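Local structure of GTP-binding protein (Thermus thermophilus, 2DBY) at residues Phe321-Lys331 with Ala341-Lys352. The protein binds GDP and probably acts as a magnesium-dependent ATPase of the OBG family that associates with the 70S ribosome and its 50S subunit. Sequence-based numbering, arbitrary orientation.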
loop_
_atom_site.group_PDB
_atom_site.type_symbol
_atom_site.label_atom_id
_atom_site.label_comp_id
_atom_site.label_asym_id
_atom_site.label_seq_id
_atom_site.Cartn_x
_atom_site.Cartn_y
_atom_site.Cartn_z
ATOM N N PHE A 321 -27.207 3.240 -5.949
ATOM C CA PHE A 321 -27.129 2.242 -4.885
ATOM C C PHE A 321 -28.332 2.324 -3.976
ATOM O O PHE A 321 -28.639 3.386 -3.435
ATOM C CB PHE A 321 -25.874 2.446 -4.020
ATOM C CG PHE A 321 -25.696 1.398 -2.942
ATOM C CD1 PHE A 321 -25.077 0.185 -3.224
ATOM C CD2 PHE A 321 -26.169 1.621 -1.650
ATOM C CE1 PHE A 321 -24.934 -0.796 -2.230
ATOM C CE2 PHE A 321 -26.034 0.654 -0.654
ATOM C CZ PHE A 321 -25.412 -0.562 -0.947
ATOM N N ILE A 322 -29.005 1.195 -3.807
ATOM C CA ILE A 322 -30.157 1.119 -2.925
ATOM C C ILE A 322 -29.743 0.230 -1.758
ATOM O O ILE A 322 -29.892 0.602 -0.591
ATOM C CB ILE A 322 -31.356 0.488 -3.637
ATOM C CG1 ILE A 322 -31.585 1.185 -4.978
ATOM C CG2 ILE A 322 -32.596 0.604 -2.758
ATOM C CD1 ILE A 322 -32.695 0.578 -5.771
ATOM N N ARG A 323 -29.207 -0.942 -2.098
ATOM C CA ARG A 323 -28.733 -1.921 -1.118
ATOM C C ARG A 323 -27.900 -2.985 -1.836
ATOM O O ARG A 323 -27.862 -3.025 -3.071
ATOM C CB ARG A 323 -29.915 -2.584 -0.415
ATOM C CG ARG A 323 -30.842 -3.317 -1.362
ATOM C CD ARG A 323 -31.965 -4.016 -0.612
ATOM N NE ARG A 323 -32.773 -4.849 -1.500
ATOM C CZ ARG A 323 -33.670 -5.736 -1.080
ATOM N NH1 ARG A 323 -33.878 -5.908 0.218
ATOM N NH2 ARG A 323 -34.355 -6.457 -1.961
ATOM N N ALA A 324 -27.228 -3.839 -1.070
ATOM C CA ALA A 324 -26.419 -4.899 -1.673
ATOM C C ALA A 324 -26.381 -6.177 -0.845
ATOM O O ALA A 324 -26.428 -6.136 0.378
ATOM C CB ALA A 324 -24.983 -4.396 -1.916
ATOM N N GLU A 325 -26.306 -7.317 -1.526
ATOM C CA GLU A 325 -26.219 -8.596 -0.848
ATOM C C GLU A 325 -24.735 -8.702 -0.484
ATOM O O GLU A 325 -23.864 -8.409 -1.307
ATOM C CB GLU A 325 -26.601 -9.726 -1.802
ATOM C CG GLU A 325 -27.995 -9.613 -2.427
ATOM C CD GLU A 325 -28.139 -10.475 -3.676
ATOM O OE1 GLU A 325 -27.820 -11.682 -3.620
ATOM O OE2 GLU A 325 -28.569 -9.945 -4.722
ATOM N N VAL A 326 -24.455 -9.125 0.741
ATOM C CA VAL A 326 -23.092 -9.252 1.225
ATOM C C VAL A 326 -22.930 -10.535 2.016
ATOM O O VAL A 326 -23.793 -10.893 2.818
ATOM C CB VAL A 326 -22.731 -8.093 2.181
ATOM C CG1 VAL A 326 -21.274 -8.221 2.645
ATOM C CG2 VAL A 326 -22.988 -6.764 1.501
ATOM N N ILE A 327 -21.813 -11.218 1.798
ATOM C CA ILE A 327 -21.529 -12.447 2.520
ATOM C C ILE A 327 -20.028 -12.690 2.465
ATOM O O ILE A 327 -19.401 -12.454 1.436
ATOM C CB ILE A 327 -22.292 -13.663 1.888
ATOM C CG1 ILE A 327 -21.927 -14.962 2.623
ATOM C CG2 ILE A 327 -21.957 -13.771 0.387
ATOM C CD1 ILE A 327 -22.631 -16.208 2.076
ATOM N N PRO A 328 -19.428 -13.105 3.589
ATOM C CA PRO A 328 -17.991 -13.395 3.683
ATOM C C PRO A 328 -17.684 -14.479 2.657
ATOM O O PRO A 328 -18.448 -15.434 2.510
ATOM C CB PRO A 328 -17.838 -13.913 5.092
ATOM C CG PRO A 328 -18.906 -13.180 5.842
ATOM C CD PRO A 328 -20.074 -13.182 4.909
ATOM N N TRP A 329 -16.562 -14.355 1.957
ATOM C CA TRP A 329 -16.250 -15.325 0.925
ATOM C C TRP A 329 -16.255 -16.762 1.427
ATOM O O TRP A 329 -16.664 -17.667 0.706
ATOM C CB TRP A 329 -14.873 -15.032 0.304
ATOM C CG TRP A 329 -13.752 -15.387 1.235
ATOM C CD1 TRP A 329 -13.260 -14.623 2.258
ATOM C CD2 TRP A 329 -13.039 -16.627 1.284
ATOM N NE1 TRP A 329 -12.294 -15.304 2.941
ATOM C CE2 TRP A 329 -12.136 -16.542 2.366
ATOM C CE3 TRP A 329 -13.079 -17.807 0.525
ATOM C CZ2 TRP A 329 -11.279 -17.587 2.711
ATOM C CZ3 TRP A 329 -12.214 -18.856 0.875
ATOM C CH2 TRP A 329 -11.334 -18.729 1.957
ATOM N N ASP A 330 -15.793 -16.966 2.655
ATOM C CA ASP A 330 -15.709 -18.313 3.197
ATOM C C ASP A 330 -17.084 -18.929 3.421
ATOM O O ASP A 330 -17.249 -20.147 3.308
ATOM C CB ASP A 330 -14.925 -18.321 4.506
ATOM C CG ASP A 330 -15.424 -17.293 5.487
ATOM O OD1 ASP A 330 -15.601 -17.626 6.678
ATOM O OD2 ASP A 330 -15.631 -16.145 5.073
ATOM N N LYS A 331 -18.065 -18.085 3.723
ATOM C CA LYS A 331 -19.421 -18.576 3.951
ATOM C C LYS A 331 -20.089 -18.847 2.606
ATOM O O LYS A 331 -20.946 -19.730 2.498
ATOM C CB LYS A 331 -20.239 -17.555 4.759
ATOM C CG LYS A 331 -19.689 -17.246 6.140
ATOM C CD LYS A 331 -19.485 -18.488 6.994
ATOM C CE LYS A 331 -20.805 -19.181 7.360
ATOM N NZ LYS A 331 -20.568 -20.409 8.191
ATOM N N ALA A 341 -26.493 -20.189 -0.244
ATOM C CA ALA A 341 -26.165 -19.328 0.894
ATOM C C ALA A 341 -27.401 -18.580 1.390
ATOM O O ALA A 341 -27.541 -18.318 2.589
ATOM C CB ALA A 341 -25.074 -18.319 0.501
ATOM N N LYS A 342 -28.269 -18.200 0.456
ATOM C CA LYS A 342 -29.507 -17.507 0.807
ATOM C C LYS A 342 -30.365 -18.458 1.650
ATOM O O LYS A 342 -30.842 -18.100 2.736
ATOM C CB LYS A 342 -30.267 -17.110 -0.462
ATOM C CG LYS A 342 -29.628 -16.000 -1.298
ATOM C CD LYS A 342 -30.296 -15.905 -2.678
ATOM C CE LYS A 342 -29.667 -14.840 -3.565
ATOM N NZ LYS A 342 -30.043 -13.465 -3.122
ATOM N N GLU A 343 -30.537 -19.681 1.151
ATOM C CA GLU A 343 -31.341 -20.692 1.842
ATOM C C GLU A 343 -30.814 -20.911 3.248
ATOM O O GLU A 343 -31.586 -21.142 4.174
ATOM C CB GLU A 343 -31.327 -22.019 1.063
ATOM C CG GLU A 343 -31.954 -23.207 1.799
ATOM C CD GLU A 343 -30.943 -24.009 2.622
ATOM O OE1 GLU A 343 -31.351 -25.007 3.250
ATOM O OE2 GLU A 343 -29.747 -23.645 2.638
ATOM N N ARG A 344 -29.498 -20.833 3.399
ATOM C CA ARG A 344 -28.857 -21.009 4.698
ATOM C C ARG A 344 -29.006 -19.730 5.526
ATOM O O ARG A 344 -28.693 -19.707 6.714
ATOM C CB ARG A 344 -27.372 -21.322 4.516
ATOM C CG ARG A 344 -27.043 -22.750 4.085
ATOM C CD ARG A 344 -26.840 -23.645 5.296
ATOM N NE ARG A 344 -25.803 -24.638 5.048
ATOM C CZ ARG A 344 -24.932 -25.044 5.965
ATOM N NH1 ARG A 344 -24.981 -24.541 7.192
ATOM N NH2 ARG A 344 -23.991 -25.929 5.653
ATOM N N GLY A 345 -29.487 -18.662 4.899
ATOM C CA GLY A 345 -29.637 -17.417 5.627
ATOM C C GLY A 345 -28.297 -16.760 5.942
ATOM O O GLY A 345 -28.132 -16.118 6.991
ATOM N N TRP A 346 -27.332 -16.912 5.038
ATOM C CA TRP A 346 -26.010 -16.325 5.249
ATOM C C TRP A 346 -25.779 -15.076 4.406
ATOM O O TRP A 346 -24.760 -14.388 4.562
ATOM C CB TRP A 346 -24.910 -17.352 4.940
ATOM C CG TRP A 346 -24.804 -18.461 5.956
ATOM C CD1 TRP A 346 -25.350 -18.481 7.211
ATOM C CD2 TRP A 346 -24.072 -19.684 5.820
ATOM N NE1 TRP A 346 -25.001 -19.639 7.861
ATOM C CE2 TRP A 346 -24.216 -20.396 7.032
ATOM C CE3 TRP A 346 -23.309 -20.248 4.793
ATOM C CZ2 TRP A 346 -23.621 -21.644 7.246
ATOM C CZ3 TRP A 346 -22.716 -21.493 5.003
ATOM C CH2 TRP A 346 -22.876 -22.176 6.225
ATOM N N VAL A 347 -26.713 -14.779 3.509
ATOM C CA VAL A 347 -26.576 -13.606 2.655
ATOM C C VAL A 347 -27.276 -12.416 3.282
ATOM O O VAL A 347 -28.481 -12.459 3.545
ATOM C CB VAL A 347 -27.158 -13.857 1.254
ATOM C CG1 VAL A 347 -27.173 -12.562 0.447
ATOM C CG2 VAL A 347 -26.319 -14.929 0.530
ATOM N N ARG A 348 -26.517 -11.351 3.522
ATOM C CA ARG A 348 -27.058 -10.141 4.131
ATOM C C ARG A 348 -27.406 -9.052 3.126
ATOM O O ARG A 348 -26.815 -8.954 2.050
ATOM C CB ARG A 348 -26.063 -9.573 5.150
ATOM C CG ARG A 348 -26.126 -10.218 6.527
ATOM C CD ARG A 348 -24.746 -10.336 7.167
ATOM N NE ARG A 348 -23.932 -9.127 7.019
ATOM C CZ ARG A 348 -22.651 -9.137 6.647
ATOM N NH1 ARG A 348 -22.051 -10.292 6.390
ATOM N NH2 ARG A 348 -21.970 -8.002 6.525
ATOM N N LEU A 349 -28.397 -8.241 3.479
ATOM C CA LEU A 349 -28.780 -7.125 2.635
ATOM C C LEU A 349 -28.268 -5.937 3.442
ATOM O O LEU A 349 -28.756 -5.671 4.541
ATOM C CB LEU A 349 -30.306 -7.076 2.459
ATOM C CG LEU A 349 -30.899 -8.213 1.611
ATOM C CD1 LEU A 349 -32.423 -8.106 1.571
ATOM C CD2 LEU A 349 -30.328 -8.152 0.196
ATOM N N GLU A 350 -27.253 -5.256 2.916
ATOM C CA GLU A 350 -26.659 -4.120 3.614
ATOM C C GLU A 350 -26.972 -2.815 2.909
ATOM O O GLU A 350 -27.114 -2.775 1.679
ATOM C CB GLU A 350 -25.140 -4.296 3.711
ATOM C CG GLU A 350 -24.698 -5.507 4.509
ATOM C CD GLU A 350 -24.900 -5.350 6.015
ATOM O OE1 GLU A 350 -24.448 -6.245 6.769
ATOM O OE2 GLU A 350 -25.500 -4.343 6.444
ATOM N N GLY A 351 -27.059 -1.745 3.696
ATOM C CA GLY A 351 -27.379 -0.448 3.140
ATOM C C GLY A 351 -26.189 0.463 2.922
ATOM O O GLY A 351 -25.039 0.017 2.927
ATOM N N LYS A 352 -26.475 1.754 2.754
ATOM C CA LYS A 352 -25.454 2.768 2.495
ATOM C C LYS A 352 -24.497 3.061 3.654
ATOM O O LYS A 352 -23.456 3.683 3.459
ATOM C CB LYS A 352 -26.137 4.065 2.045
ATOM C CG LYS A 352 -27.254 3.824 1.020
ATOM C CD LYS A 352 -27.955 5.103 0.593
ATOM C CE LYS A 352 -29.335 4.791 0.018
ATOM N NZ LYS A 352 -29.316 3.707 -1.012
#
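Lys-331 and Trp-346 show how a bent lysine can use both its carbon chain and its charge on one aromatic face. Turns at chi2 and chi3 (-55° and -66°) fold the chain over the indole, setting CE 3.5 Å from the centroid of the six-membered ring as a CH-pi contact. NZ, 3.7 Å from the same centroid, adds a cation-pi contact and also pairs with Glu-334, while Arg-344 CB covers the opposite face. Beyond the indole, strands 323-328 and 348-350 run antiparallel, Ala-324 with Glu-350 and Val-326 with Arg-348 each exchanging two backbone hydrogen bonds. On the sheet face of Glu-325 and Leu-349, these side chains lie alongside one another. Lys-342 NZ reaches over from its helix to Glu-325 OE1 (2.9 Å), meeting it from above the carboxylate plane. The other face carries Val-326, whose CG2 packs on Glu-350 CG at 3.7 Å. Arg-348 grips Glu-350 OE1 side-on through NE and NH2, which helps fix the guanidinium's rotation. Ile-327 CD1 reaches Ala-341 CB at 3.6 Å, joining strand to helix. With strand 360-365 on the far side of 323-328, this is the antiparallel, helix-linked beta pairing of the ubiquitin-like TGS domain in YchF/OLA1 proteins.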